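Local structure of protease (Helicobacter pylori, 5EUF) at residues P159-W162 / G166-D169; G144-R149 / T413-K418; L116-D121 / K177-F182. The protein is a zinc-bound peptidase of the M16 family that probably cleaves the cytoplasmic domain of human junctional adhesion molecule A, compromising the gastric epithelial barrier. One frame throughout, in Å; residues are numbered along the deposited sequence.

Overall arrangement
From the N terminus, residues 116-121, leading into helix 120-139, meet helix 176-186 in interaction 3, which closes a loop of 55 intervening residues. Inside that loop lies helix 142-154, whose residues 144-149 pair with strand 412-418 in interaction 2, across 263 residues. Interactions 2 and 3 therefore cross, and interaction 1, with three residues between its segments, is nested inside both. Interactions 1 and 2 touch through Phe148 and Phe167; interaction 3 stays about 9 Å from interaction 1 at the nearest atoms. Interaction 2 ties helix 142-154 to the five-stranded sheet, interaction 1 joins the loop after that helix to the start of helix 168-172, and interaction 3 joins the entry of helix 120-139 to helix 176-186.

Interaction 1: P159-W162 / G166-D169; sequences PYHW and GFMD
Trp162 and Phe167 carry this contact, and their side chains cross at about a right angle. The phenyl atom CE2 does the touching: Phe167 CE2 lies 3.7 Å from Trp162 CB and 4.2 Å from Trp162 CG, and the phenyl ring thereby meets the CB-CG link from which the indole springs. The ring centroids, taken for the five-membered ring of Trp162 and for Phe167, are 6.0 Å apart with planes at 55°, an oblique pairing. The first torsion of Trp162 (chi1 62°) sets CG between the backbone N and the carbonyl carbon and turns the indole back over its own chain, where Pro159 O sits 3.4 Å above the ring plane, over its centre. At the rim of the phenyl ring, near its plane, His161 CD2 approaches Phe167 CZ to 4.2 Å. Gly166 adds a lighter touch, its CA 4.4 Å from Trp162 CD1.

Residues 159-162 lie in the loop that follows helix 142-154, and 166-169 enter helix 168-172, with Phe167 at its N-cap position. The loop passes near the metal site of the M16 peptidase without joining it: Gly166 is about 7 Å from the His53 side chain and about 11 Å from a bound zinc ion.

Polar ends are held outside the pair, Trp162 NE1 by Glu44 OE1 and His161 ND1 by Tyr155 O. The second subunit joins in as well, since Tyr157 of that chain stacks on the Phe167 ring and Val156 O of that chain accepts a hydrogen bond from His161 NE2.

Interaction 2: G144-R149 / T413-K418; sequences GMLYFR and TTVFLK
Leu146 meets Val415 where helix 142-154 packs on the C-terminal strand 412-418 of the five-stranded mixed sheet, a helix-on-sheet layer in the alpha+beta fold of an M16 peptidase. The axes of the two segments come within 8.9 Å and run roughly antiparallel, at 151°.

In the first shell, Leu146 CD1 reaches 3.6 Å from Val415 CG1 and 3.5 Å from Val415 O, touching both methyl and backbone. The two side chains lie alongside, pointing opposite ways. Leu146 gets there with CG anti to its backbone N (chi1 179°), which carries the branch across to the strand. Leu417, two residues on and with its CB also toward the helix, adds its CD2 at 4.3 Å from Leu146 CB.

Farther out, Val415 is fixed by backbone hydrogen bonds to Ala253 of the neighbouring strand 251-258, and Leu146 also packs on Ala253. Arg149 turns CB and its carbonyl to Val415, while its guanidinium group makes a weak hydrogen bond to Asn152 and a long, weak ion pair with Asp235 of the second subunit. Val415 CG2 is 4.0 Å from Arg149 O.

Interaction 3: L116-D121 / K177-F182; sequences LNLKED and KDIKKF
The loop leading into helix 120-139, the helix that supplies the zinc ligand Glu133, leans on helix 176-186 through Leu118, Ile179 and Lys180. Leu118 is the hub. It lies in the extended run before the helix, next to Lys119 at the N-cap position, and its CB points to the opposite helix. One methyl does most of the touching: Leu118 CD1 is 4.3 Å from Ile179 CG2 and 4.2 Å from Lys180 CG, in contact with both the isoleucine branch and the base of the lysine chain.

Lys180 answers from the helix with an extended chain. Its CG stands anti to the carbonyl carbon (chi1 -72°), and from there the methylenes run alongside Leu118 in the opposite sense. The far end of the lysine arrives at the Leu118 backbone: Lys180 CE lies 3.3 Å from Leu118 O, while Lys180 NZ is 4.0 Å from that oxygen, too far to count as a hydrogen bond. The long aliphatic part of an exposed lysine thus lies along a leucine that is itself partly exposed. The total surface buried is modest, 149 Å² for both sides.

Beyond the pair, Leu118 also packs on His183 one turn farther along helix 176-186. Ile179 turns inward to Met54 and Leu55 of helix 51-58, and its side chain is about 9 Å from that of His57. Helix 176-186 thereby backs the helix that carries His53, Glu56 and His57, the inverted zinc-binding motif HXXEH of M16 peptidases.

Interaction 1: P159-W162 / G166-D169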
ATOM      1  N   PRO B 159       4.194   5.926   2.583  1.00 21.76           N
ATOM      2  CA  PRO B 159       3.087   6.006   3.546  1.00 21.96           C
ATOM      3  C   PRO B 159       2.015   7.056   3.225  1.00 24.36           C
ATOM      4  O   PRO B 159       0.949   7.027   3.838  1.00 29.52           O
ATOM      5  CB  PRO B 159       3.799   6.354   4.851  1.00 13.60           C
ATOM      6  CG  PRO B 159       5.115   5.700   4.721  1.00 38.86           C
ATOM      7  CD  PRO B 159       5.496   5.830   3.267  1.00 35.09           C
ATOM      8  N   TYR B 160       2.279   7.952   2.278  1.00 20.12           N
ATOM      9  CA  TYR B 160       1.257   8.894   1.828  1.00 22.52           C
ATOM     10  C   TYR B 160       0.197   8.171   0.999  1.00 28.08           C
ATOM     11  O   TYR B 160      -0.729   8.793   0.478  1.00 37.80           O
ATOM     12  CB  TYR B 160       1.875  10.035   1.016  1.00 18.41           C
ATOM     13  CG  TYR B 160       2.718  10.994   1.826  1.00 21.88           C
ATOM     14  CD1 TYR B 160       2.681  10.985   3.215  1.00 21.07           C
ATOM     15  CD2 TYR B 160       3.549  11.915   1.199  1.00 25.56           C
ATOM     16  CE1 TYR B 160       3.454  11.864   3.957  1.00 12.02           C
ATOM     17  CE2 TYR B 160       4.323  12.797   1.931  1.00 15.29           C
ATOM     18  CZ  TYR B 160       4.271  12.767   3.308  1.00 21.80           C
ATOM     19  OH  TYR B 160       5.039  13.644   4.037  1.00 22.77           O
ATOM     20  N   HIS B 161       0.351   6.855   0.881  1.00 23.89           N
ATOM     21  CA  HIS B 161      -0.631   5.989   0.240  1.00 22.82           C
ATOM     22  C   HIS B 161      -1.982   6.078   0.947  1.00 17.69           C
ATOM     23  O   HIS B 161      -3.027   5.818   0.350  1.00 13.99           O
ATOM     24  CB  HIS B 161      -0.127   4.544   0.237  1.00 22.12           C
ATOM     25  CG  HIS B 161      -1.028   3.582  -0.474  1.00 31.40           C
ATOM     26  ND1 HIS B 161      -1.241   3.627  -1.836  1.00 34.40           N
ATOM     27  CD2 HIS B 161      -1.757   2.538  -0.014  1.00 25.93           C
ATOM     28  CE1 HIS B 161      -2.067   2.656  -2.182  1.00 35.96           C
ATOM     29  NE2 HIS B 161      -2.396   1.981  -1.095  1.00 21.95           N
ATOM     30  N   TRP B 162      -1.950   6.447   2.222  1.00 29.10           N
ATOM     31  CA  TRP B 162      -3.167   6.622   3.005  1.00 26.02           C
ATOM     32  C   TRP B 162      -3.130   7.918   3.814  1.00 28.09           C
ATOM     33  O   TRP B 162      -2.062   8.398   4.204  1.00 29.91           O
ATOM     34  CB  TRP B 162      -3.383   5.426   3.936  1.00 22.87           C
ATOM     35  CG  TRP B 162      -2.288   5.235   4.952  1.00 24.62           C
ATOM     36  CD1 TRP B 162      -2.230   5.775   6.203  1.00 18.02           C
ATOM     37  CD2 TRP B 162      -1.099   4.449   4.798  1.00 25.85           C
ATOM     38  NE1 TRP B 162      -1.079   5.377   6.838  1.00 14.68           N
ATOM     39  CE2 TRP B 162      -0.367   4.563   5.998  1.00 24.01           C
ATOM     40  CE3 TRP B 162      -0.582   3.664   3.764  1.00 14.53           C
ATOM     41  CZ2 TRP B 162       0.853   3.918   6.192  1.00 28.33           C
ATOM     42  CZ3 TRP B 162       0.628   3.024   3.958  1.00 20.94           C
ATOM     43  CH2 TRP B 162       1.332   3.155   5.164  1.00 32.15           C
ATOM     44  N   GLY B 166      -6.385   6.300   8.272  1.00 15.42           N
ATOM     45  CA  GLY B 166      -6.033   4.899   8.139  1.00 20.79           C
ATOM     46  C   GLY B 166      -7.125   4.045   7.524  1.00 31.64           C
ATOM     47  O   GLY B 166      -8.216   4.528   7.226  1.00 52.24           O
ATOM     48  N   PHE B 167      -6.827   2.764   7.333  1.00 21.44           N
ATOM     49  CA  PHE B 167      -7.799   1.817   6.798  1.00 27.84           C
ATOM     50  C   PHE B 167      -8.668   1.249   7.914  1.00 35.18           C
ATOM     51  O   PHE B 167      -8.201   1.074   9.039  1.00 44.37           O
ATOM     52  CB  PHE B 167      -7.088   0.691   6.046  1.00 20.34           C
ATOM     53  CG  PHE B 167      -6.402   1.147   4.795  1.00 17.42           C
ATOM     54  CD1 PHE B 167      -7.113   1.280   3.614  1.00 24.61           C
ATOM     55  CD2 PHE B 167      -5.054   1.456   4.800  1.00 19.85           C
ATOM     56  CE1 PHE B 167      -6.488   1.707   2.456  1.00 27.53           C
ATOM     57  CE2 PHE B 167      -4.422   1.884   3.647  1.00 19.29           C
ATOM     58  CZ  PHE B 167      -5.141   2.008   2.472  1.00 27.13           C
HETATM   59  N   MSE B 168      -9.929   0.963   7.599  1.00 19.84           N
HETATM   60  CA  MSE B 168     -10.871   0.496   8.610  1.00 26.14           C
HETATM   61  C   MSE B 168     -10.394  -0.789   9.282  1.00 36.19           C
HETATM   62  O   MSE B 168     -10.432  -0.902  10.507  1.00 36.29           O
HETATM   63  CB  MSE B 168     -12.259   0.279   8.005  1.00 21.99           C
HETATM   64  CG  MSE B 168     -13.266  -0.307   8.988  1.00 23.42           C
HETATM   65 SE   MSE B 168     -13.767   0.926  10.421  0.62 41.65          SE
HETATM   66  CE  MSE B 168     -15.205   1.865   9.496  1.00 34.11           C
ATOM     67  N   ASP B 169      -9.937  -1.750   8.484  1.00 37.86           N
ATOM     68  CA  ASP B 169      -9.479  -3.023   9.032  1.00 39.78           C
ATOM     69  C   ASP B 169      -8.209  -2.855   9.863  1.00 33.82           C
ATOM     70  O   ASP B 169      -7.948  -3.643  10.770  1.00 36.29           O
ATOM     71  CB  ASP B 169      -9.248  -4.045   7.917  1.00 44.66           C
ATOM     72  CG  ASP B 169     -10.536  -4.681   7.434  1.00 51.44           C
ATOM     73  OD1 ASP B 169     -11.527  -4.669   8.193  1.00 38.44           O
ATOM     74  OD2 ASP B 169     -10.556  -5.198   6.298  1.00 68.78           O
TER

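Interaction 2: G144-R149 / T413-K418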
ATOM      1  N   GLY B 144     -14.463  13.286   1.954  1.00 39.69           N
ATOM      2  CA  GLY B 144     -13.606  12.417   2.740  1.00 25.45           C
ATOM      3  C   GLY B 144     -13.149  11.192   1.968  1.00 38.97           C
ATOM      4  O   GLY B 144     -11.960  10.869   1.952  1.00 41.91           O
HETATM    5  N   MSE B 145     -14.096  10.509   1.332  1.00 37.20           N
HETATM    6  CA  MSE B 145     -13.790   9.338   0.514  1.00 29.83           C
HETATM    7  C   MSE B 145     -12.903   9.714  -0.663  1.00 35.10           C
HETATM    8  O   MSE B 145     -11.964   8.994  -0.999  1.00 38.20           O
HETATM    9  CB  MSE B 145     -15.073   8.680   0.006  1.00 27.92           C
HETATM   10  CG  MSE B 145     -14.856   7.368  -0.730  1.00 20.30           C
HETATM   11 SE   MSE B 145     -14.209   5.953   0.443  0.58 64.83          SE
HETATM   12  CE  MSE B 145     -14.297   4.453  -0.804  1.00 72.19           C
ATOM     13  N   LEU B 146     -13.216  10.847  -1.287  1.00 33.23           N
ATOM     14  CA  LEU B 146     -12.442  11.355  -2.414  1.00 31.28           C
ATOM     15  C   LEU B 146     -11.004  11.646  -2.001  1.00 33.15           C
ATOM     16  O   LEU B 146     -10.062  11.344  -2.732  1.00 35.81           O
ATOM     17  CB  LEU B 146     -13.092  12.621  -2.978  1.00 31.22           C
ATOM     18  CG  LEU B 146     -12.381  13.298  -4.148  1.00 29.05           C
ATOM     19  CD1 LEU B 146     -12.356  12.380  -5.355  1.00 36.25           C
ATOM     20  CD2 LEU B 146     -13.052  14.619  -4.492  1.00 26.76           C
ATOM     21  N   TYR B 147     -10.854  12.231  -0.818  1.00 32.91           N
ATOM     22  CA  TYR B 147      -9.549  12.562  -0.253  1.00 34.09           C
ATOM     23  C   TYR B 147      -8.719  11.299  -0.023  1.00 36.42           C
ATOM     24  O   TYR B 147      -7.536  11.242  -0.364  1.00 20.63           O
ATOM     25  CB  TYR B 147      -9.741  13.330   1.058  1.00 40.69           C
ATOM     26  CG  TYR B 147      -8.517  14.040   1.594  1.00 50.49           C
ATOM     27  CD1 TYR B 147      -8.026  15.184   0.977  1.00 47.55           C
ATOM     28  CD2 TYR B 147      -7.880  13.590   2.746  1.00 53.46           C
ATOM     29  CE1 TYR B 147      -6.914  15.843   1.477  1.00 34.37           C
ATOM     30  CE2 TYR B 147      -6.770  14.244   3.253  1.00 48.56           C
ATOM     31  CZ  TYR B 147      -6.292  15.369   2.615  1.00 40.68           C
ATOM     32  OH  TYR B 147      -5.191  16.020   3.119  1.00 48.99           O
ATOM     33  N   PHE B 148      -9.358  10.281   0.545  1.00 36.95           N
ATOM     34  CA  PHE B 148      -8.686   9.027   0.865  1.00 28.88           C
ATOM     35  C   PHE B 148      -8.330   8.241  -0.393  1.00 31.53           C
ATOM     36  O   PHE B 148      -7.183   7.831  -0.574  1.00 37.23           O
ATOM     37  CB  PHE B 148      -9.566   8.179   1.781  1.00 15.89           C
ATOM     38  CG  PHE B 148      -8.840   7.045   2.446  1.00 24.36           C
ATOM     39  CD1 PHE B 148      -8.107   7.258   3.602  1.00 28.16           C
ATOM     40  CD2 PHE B 148      -8.905   5.764   1.925  1.00 16.88           C
ATOM     41  CE1 PHE B 148      -7.443   6.215   4.222  1.00 28.97           C
ATOM     42  CE2 PHE B 148      -8.245   4.716   2.541  1.00 24.62           C
ATOM     43  CZ  PHE B 148      -7.515   4.941   3.691  1.00 23.56           C
ATOM     44  N   ARG B 149      -9.316   8.041  -1.263  1.00 20.53           N
ATOM     45  CA  ARG B 149      -9.115   7.273  -2.489  1.00 22.79           C
ATOM     46  C   ARG B 149      -8.102   7.933  -3.425  1.00 24.58           C
ATOM     47  O   ARG B 149      -7.482   7.258  -4.248  1.00 22.98           O
ATOM     48  CB  ARG B 149     -10.445   7.071  -3.223  1.00 17.23           C
ATOM     49  CG  ARG B 149     -11.446   6.182  -2.492  1.00 18.07           C
ATOM     50  CD  ARG B 149     -10.993   4.726  -2.426  1.00 24.04           C
ATOM     51  NE  ARG B 149     -10.921   4.098  -3.744  1.00 37.93           N
ATOM     52  CZ  ARG B 149      -9.790   3.882  -4.411  1.00 43.72           C
ATOM     53  NH1 ARG B 149      -8.627   4.239  -3.885  1.00 39.76           N
ATOM     54  NH2 ARG B 149      -9.820   3.305  -5.605  1.00 45.54           N
ATOM     55  N   THR B 413      -2.743  12.608 -11.134  1.00 33.79           N
ATOM     56  CA  THR B 413      -3.589  11.596 -10.526  1.00 24.82           C
ATOM     57  C   THR B 413      -5.012  12.127 -10.500  1.00 26.19           C
ATOM     58  O   THR B 413      -5.256  13.237 -10.033  1.00 36.37           O
ATOM     59  CB  THR B 413      -3.132  11.243  -9.104  1.00 28.22           C
ATOM     60  OG1 THR B 413      -1.767  10.801  -9.133  1.00 35.63           O
ATOM     61  CG2 THR B 413      -4.014  10.151  -8.517  1.00 17.17           C
ATOM     62  N   THR B 414      -5.949  11.340 -11.014  1.00 18.51           N
ATOM     63  CA  THR B 414      -7.325  11.792 -11.148  1.00 19.10           C
ATOM     64  C   THR B 414      -8.309  10.797 -10.546  1.00 24.94           C
ATOM     65  O   THR B 414      -8.306   9.620 -10.897  1.00 19.97           O
ATOM     66  CB  THR B 414      -7.688  12.027 -12.622  1.00 28.13           C
ATOM     67  OG1 THR B 414      -6.786  12.983 -13.192  1.00 41.52           O
ATOM     68  CG2 THR B 414      -9.109  12.538 -12.745  1.00 32.43           C
ATOM     69  N   VAL B 415      -9.155  11.272  -9.638  1.00 24.32           N
ATOM     70  CA  VAL B 415     -10.158  10.414  -9.017  1.00 23.98           C
ATOM     71  C   VAL B 415     -11.558  10.997  -9.181  1.00 33.77           C
ATOM     72  O   VAL B 415     -11.815  12.134  -8.789  1.00 42.23           O
ATOM     73  CB  VAL B 415      -9.868  10.201  -7.519  1.00 22.36           C
ATOM     74  CG1 VAL B 415     -10.969   9.372  -6.875  1.00 20.36           C
ATOM     75  CG2 VAL B 415      -8.514   9.534  -7.335  1.00 18.87           C
ATOM     76  N   PHE B 416     -12.456  10.208  -9.765  1.00 36.36           N
ATOM     77  CA  PHE B 416     -13.838  10.630  -9.982  1.00 27.09           C
ATOM     78  C   PHE B 416     -14.766  10.080  -8.903  1.00 35.91           C
ATOM     79  O   PHE B 416     -14.636   8.928  -8.486  1.00 41.07           O
ATOM     80  CB  PHE B 416     -14.327  10.177 -11.359  1.00 24.46           C
ATOM     81  CG  PHE B 416     -13.562  10.772 -12.505  1.00 40.84           C
ATOM     82  CD1 PHE B 416     -13.307  12.132 -12.557  1.00 38.58           C
ATOM     83  CD2 PHE B 416     -13.095   9.967 -13.534  1.00 44.50           C
ATOM     84  CE1 PHE B 416     -12.603  12.679 -13.616  1.00 43.21           C
ATOM     85  CE2 PHE B 416     -12.391  10.507 -14.594  1.00 36.24           C
ATOM     86  CZ  PHE B 416     -12.145  11.865 -14.635  1.00 37.62           C
ATOM     87  N   LEU B 417     -15.710  10.905  -8.460  1.00 38.05           N
ATOM     88  CA  LEU B 417     -16.699  10.464  -7.483  1.00 34.65           C
ATOM     89  C   LEU B 417     -18.097  10.459  -8.093  1.00 43.97           C
ATOM     90  O   LEU B 417     -18.637  11.505  -8.447  1.00 38.65           O
ATOM     91  CB  LEU B 417     -16.661  11.352  -6.243  1.00 34.85           C
ATOM     92  CG  LEU B 417     -17.396  10.793  -5.026  1.00 37.18           C
ATOM     93  CD1 LEU B 417     -16.875   9.410  -4.686  1.00 25.32           C
ATOM     94  CD2 LEU B 417     -17.247  11.729  -3.841  1.00 31.76           C
ATOM     95  N   LYS B 418     -18.673   9.267  -8.213  1.00 43.89           N
ATOM     96  CA  LYS B 418     -19.966   9.078  -8.860  1.00 37.53           C
ATOM     97  C   LYS B 418     -20.872   8.207  -7.988  1.00 58.23           C
ATOM     98  O   LYS B 418     -20.403   7.612  -7.019  1.00 73.16           O
ATOM     99  CB  LYS B 418     -19.768   8.438 -10.238  1.00 38.77           C
ATOM    100  CG  LYS B 418     -18.937   9.257 -11.200  1.00 29.53           C
ATOM    101  CD  LYS B 418     -18.778   8.530 -12.523  1.00 30.17           C
ATOM    102  CE  LYS B 418     -18.075   9.403 -13.544  1.00 49.22           C
ATOM    103  NZ  LYS B 418     -17.982   8.737 -14.873  1.00 52.34           N
TER

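Interaction 3: L116-D121 / K177-F182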
ATOM      1  N   LEU B 116       2.089   9.361  30.461  1.00 49.12           N
ATOM      2  CA  LEU B 116       0.814   8.869  29.952  1.00 50.52           C
ATOM      3  C   LEU B 116       0.730   7.351  30.018  1.00 55.21           C
ATOM      4  O   LEU B 116       1.472   6.654  29.326  1.00 67.10           O
ATOM      5  CB  LEU B 116       0.602   9.330  28.508  1.00 40.80           C
ATOM      6  CG  LEU B 116      -0.669   8.842  27.807  1.00 31.08           C
ATOM      7  CD1 LEU B 116      -1.885   9.621  28.281  1.00 19.62           C
ATOM      8  CD2 LEU B 116      -0.520   8.936  26.296  1.00 31.40           C
ATOM      9  N   ASN B 117      -0.168   6.835  30.851  1.00 48.13           N
ATOM     10  CA  ASN B 117      -0.420   5.399  30.859  1.00 55.50           C
ATOM     11  C   ASN B 117      -1.611   5.079  29.969  1.00 52.46           C
ATOM     12  O   ASN B 117      -2.634   5.762  30.009  1.00 66.72           O
ATOM     13  CB  ASN B 117      -0.645   4.875  32.283  1.00 63.24           C
ATOM     14  CG  ASN B 117      -1.761   5.597  33.011  1.00 49.61           C
ATOM     15  OD1 ASN B 117      -2.942   5.341  32.777  1.00 59.91           O
ATOM     16  ND2 ASN B 117      -1.391   6.487  33.923  1.00 32.58           N
ATOM     17  N   LEU B 118      -1.461   4.045  29.150  1.00 42.57           N
ATOM     18  CA  LEU B 118      -2.473   3.701  28.163  1.00 35.30           C
ATOM     19  C   LEU B 118      -3.234   2.453  28.589  1.00 41.20           C
ATOM     20  O   LEU B 118      -2.909   1.340  28.177  1.00 49.97           O
ATOM     21  CB  LEU B 118      -1.821   3.507  26.791  1.00 34.05           C
ATOM     22  CG  LEU B 118      -1.245   4.788  26.173  1.00 37.22           C
ATOM     23  CD1 LEU B 118      -0.034   4.508  25.295  1.00 18.65           C
ATOM     24  CD2 LEU B 118      -2.316   5.519  25.379  1.00 39.79           C
ATOM     25  N   LYS B 119      -4.250   2.653  29.423  1.00 39.96           N
ATOM     26  CA  LYS B 119      -5.041   1.550  29.961  1.00 39.17           C
ATOM     27  C   LYS B 119      -5.882   0.873  28.881  1.00 39.65           C
ATOM     28  O   LYS B 119      -6.366   1.527  27.957  1.00 33.05           O
ATOM     29  CB  LYS B 119      -5.945   2.047  31.096  1.00 36.81           C
ATOM     30  CG  LYS B 119      -5.195   2.571  32.316  1.00 38.28           C
ATOM     31  CD  LYS B 119      -6.145   2.935  33.452  1.00 36.08           C
ATOM     32  N   GLU B 120      -6.047  -0.441  29.007  1.00 41.34           N
ATOM     33  CA  GLU B 120      -6.866  -1.216  28.078  1.00 37.92           C
ATOM     34  C   GLU B 120      -8.321  -0.749  28.090  1.00 43.98           C
ATOM     35  O   GLU B 120      -8.981  -0.717  27.054  1.00 34.86           O
ATOM     36  CB  GLU B 120      -6.793  -2.704  28.422  1.00 45.68           C
ATOM     37  CG  GLU B 120      -7.668  -3.596  27.554  1.00 50.25           C
ATOM     38  CD  GLU B 120      -7.944  -4.942  28.200  1.00 72.93           C
ATOM     39  OE1 GLU B 120      -8.014  -5.002  29.447  1.00 73.85           O
ATOM     40  OE2 GLU B 120      -8.090  -5.941  27.464  1.00 85.34           O
ATOM     41  N   ASP B 121      -8.810  -0.377  29.272  1.00 62.72           N
ATOM     42  CA  ASP B 121     -10.192   0.067  29.432  1.00 72.72           C
ATOM     43  C   ASP B 121     -10.430   1.453  28.832  1.00 61.02           C
ATOM     44  O   ASP B 121     -11.559   1.945  28.819  1.00 47.71           O
ATOM     45  CB  ASP B 121     -10.580   0.069  30.913  1.00 84.40           C
ATOM     46  CG  ASP B 121      -9.644   0.907  31.761  1.00 91.94           C
ATOM     47  OD1 ASP B 121      -8.626   0.362  32.239  1.00100.48           O
ATOM     48  OD2 ASP B 121      -9.925   2.110  31.953  1.00 87.60           O
ATOM     49  N   LYS B 177      -0.802  -3.303  22.611  1.00 50.74           N
ATOM     50  CA  LYS B 177       0.643  -3.439  22.481  1.00 32.08           C
ATOM     51  C   LYS B 177       1.162  -2.608  21.311  1.00 33.43           C
ATOM     52  O   LYS B 177       2.199  -1.955  21.423  1.00 39.64           O
ATOM     53  CB  LYS B 177       1.029  -4.910  22.305  1.00 36.88           C
ATOM     54  CG  LYS B 177       2.529  -5.177  22.315  1.00 51.20           C
ATOM     55  CD  LYS B 177       2.824  -6.666  22.171  1.00 70.84           C
ATOM     56  CE  LYS B 177       4.317  -6.939  22.038  1.00 70.12           C
ATOM     57  NZ  LYS B 177       4.604  -8.376  21.744  1.00 59.47           N
ATOM     58  N   ASP B 178       0.433  -2.632  20.197  1.00 38.11           N
ATOM     59  CA  ASP B 178       0.804  -1.861  19.011  1.00 38.77           C
ATOM     60  C   ASP B 178       0.909  -0.379  19.326  1.00 40.96           C
ATOM     61  O   ASP B 178       1.870   0.288  18.944  1.00 40.20           O
ATOM     62  CB  ASP B 178      -0.211  -2.069  17.885  1.00 31.26           C
ATOM     63  CG  ASP B 178      -0.077  -3.420  17.218  1.00 40.95           C
ATOM     64  OD1 ASP B 178       1.063  -3.920  17.106  1.00 52.28           O
ATOM     65  OD2 ASP B 178      -1.115  -3.980  16.809  1.00 40.76           O
ATOM     66  N   ILE B 179      -0.095   0.122  20.033  1.00 49.54           N
ATOM     67  CA  ILE B 179      -0.190   1.537  20.358  1.00 37.89           C
ATOM     68  C   ILE B 179       0.844   1.949  21.404  1.00 31.24           C
ATOM     69  O   ILE B 179       1.446   3.019  21.300  1.00 24.94           O
ATOM     70  CB  ILE B 179      -1.608   1.877  20.840  1.00 27.27           C
ATOM     71  CG1 ILE B 179      -2.574   1.800  19.657  1.00 20.90           C
ATOM     72  CG2 ILE B 179      -1.655   3.251  21.487  1.00 24.66           C
ATOM     73  CD1 ILE B 179      -3.929   2.362  19.947  1.00 51.33           C
ATOM     74  N   LYS B 180       1.062   1.095  22.399  1.00 32.75           N
ATOM     75  CA  LYS B 180       2.094   1.358  23.395  1.00 39.08           C
ATOM     76  C   LYS B 180       3.473   1.406  22.742  1.00 33.93           C
ATOM     77  O   LYS B 180       4.317   2.222  23.113  1.00 47.25           O
ATOM     78  CB  LYS B 180       2.064   0.304  24.503  1.00 24.67           C
ATOM     79  CG  LYS B 180       0.876   0.427  25.438  1.00 26.88           C
ATOM     80  CD  LYS B 180       1.008  -0.520  26.615  1.00 44.47           C
ATOM     81  CE  LYS B 180      -0.082  -0.291  27.645  1.00 46.98           C
ATOM     82  NZ  LYS B 180       0.089  -1.191  28.819  1.00 55.73           N
ATOM     83  N   LYS B 181       3.694   0.537  21.759  1.00 27.15           N
ATOM     84  CA  LYS B 181       4.954   0.518  21.025  1.00 32.81           C
ATOM     85  C   LYS B 181       5.135   1.810  20.241  1.00 33.20           C
ATOM     86  O   LYS B 181       6.190   2.440  20.307  1.00 46.18           O
ATOM     87  CB  LYS B 181       5.015  -0.684  20.088  1.00 29.61           C
ATOM     88  N   PHE B 182       4.098   2.200  19.507  1.00 29.00           N
ATOM     89  CA  PHE B 182       4.143   3.393  18.671  1.00 29.33           C
ATOM     90  C   PHE B 182       4.357   4.656  19.502  1.00 32.43           C
ATOM     91  O   PHE B 182       5.204   5.486  19.175  1.00 39.34           O
ATOM     92  CB  PHE B 182       2.854   3.519  17.852  1.00 33.27           C
ATOM     93  CG  PHE B 182       2.940   4.510  16.721  1.00 39.19           C
ATOM     94  CD1 PHE B 182       2.684   5.855  16.934  1.00 44.10           C
ATOM     95  CD2 PHE B 182       3.266   4.091  15.440  1.00 19.26           C
ATOM     96  CE1 PHE B 182       2.759   6.766  15.895  1.00 39.33           C
ATOM     97  CE2 PHE B 182       3.340   4.994  14.396  1.00 17.18           C
ATOM     98  CZ  PHE B 182       3.087   6.333  14.623  1.00 37.58           C
TER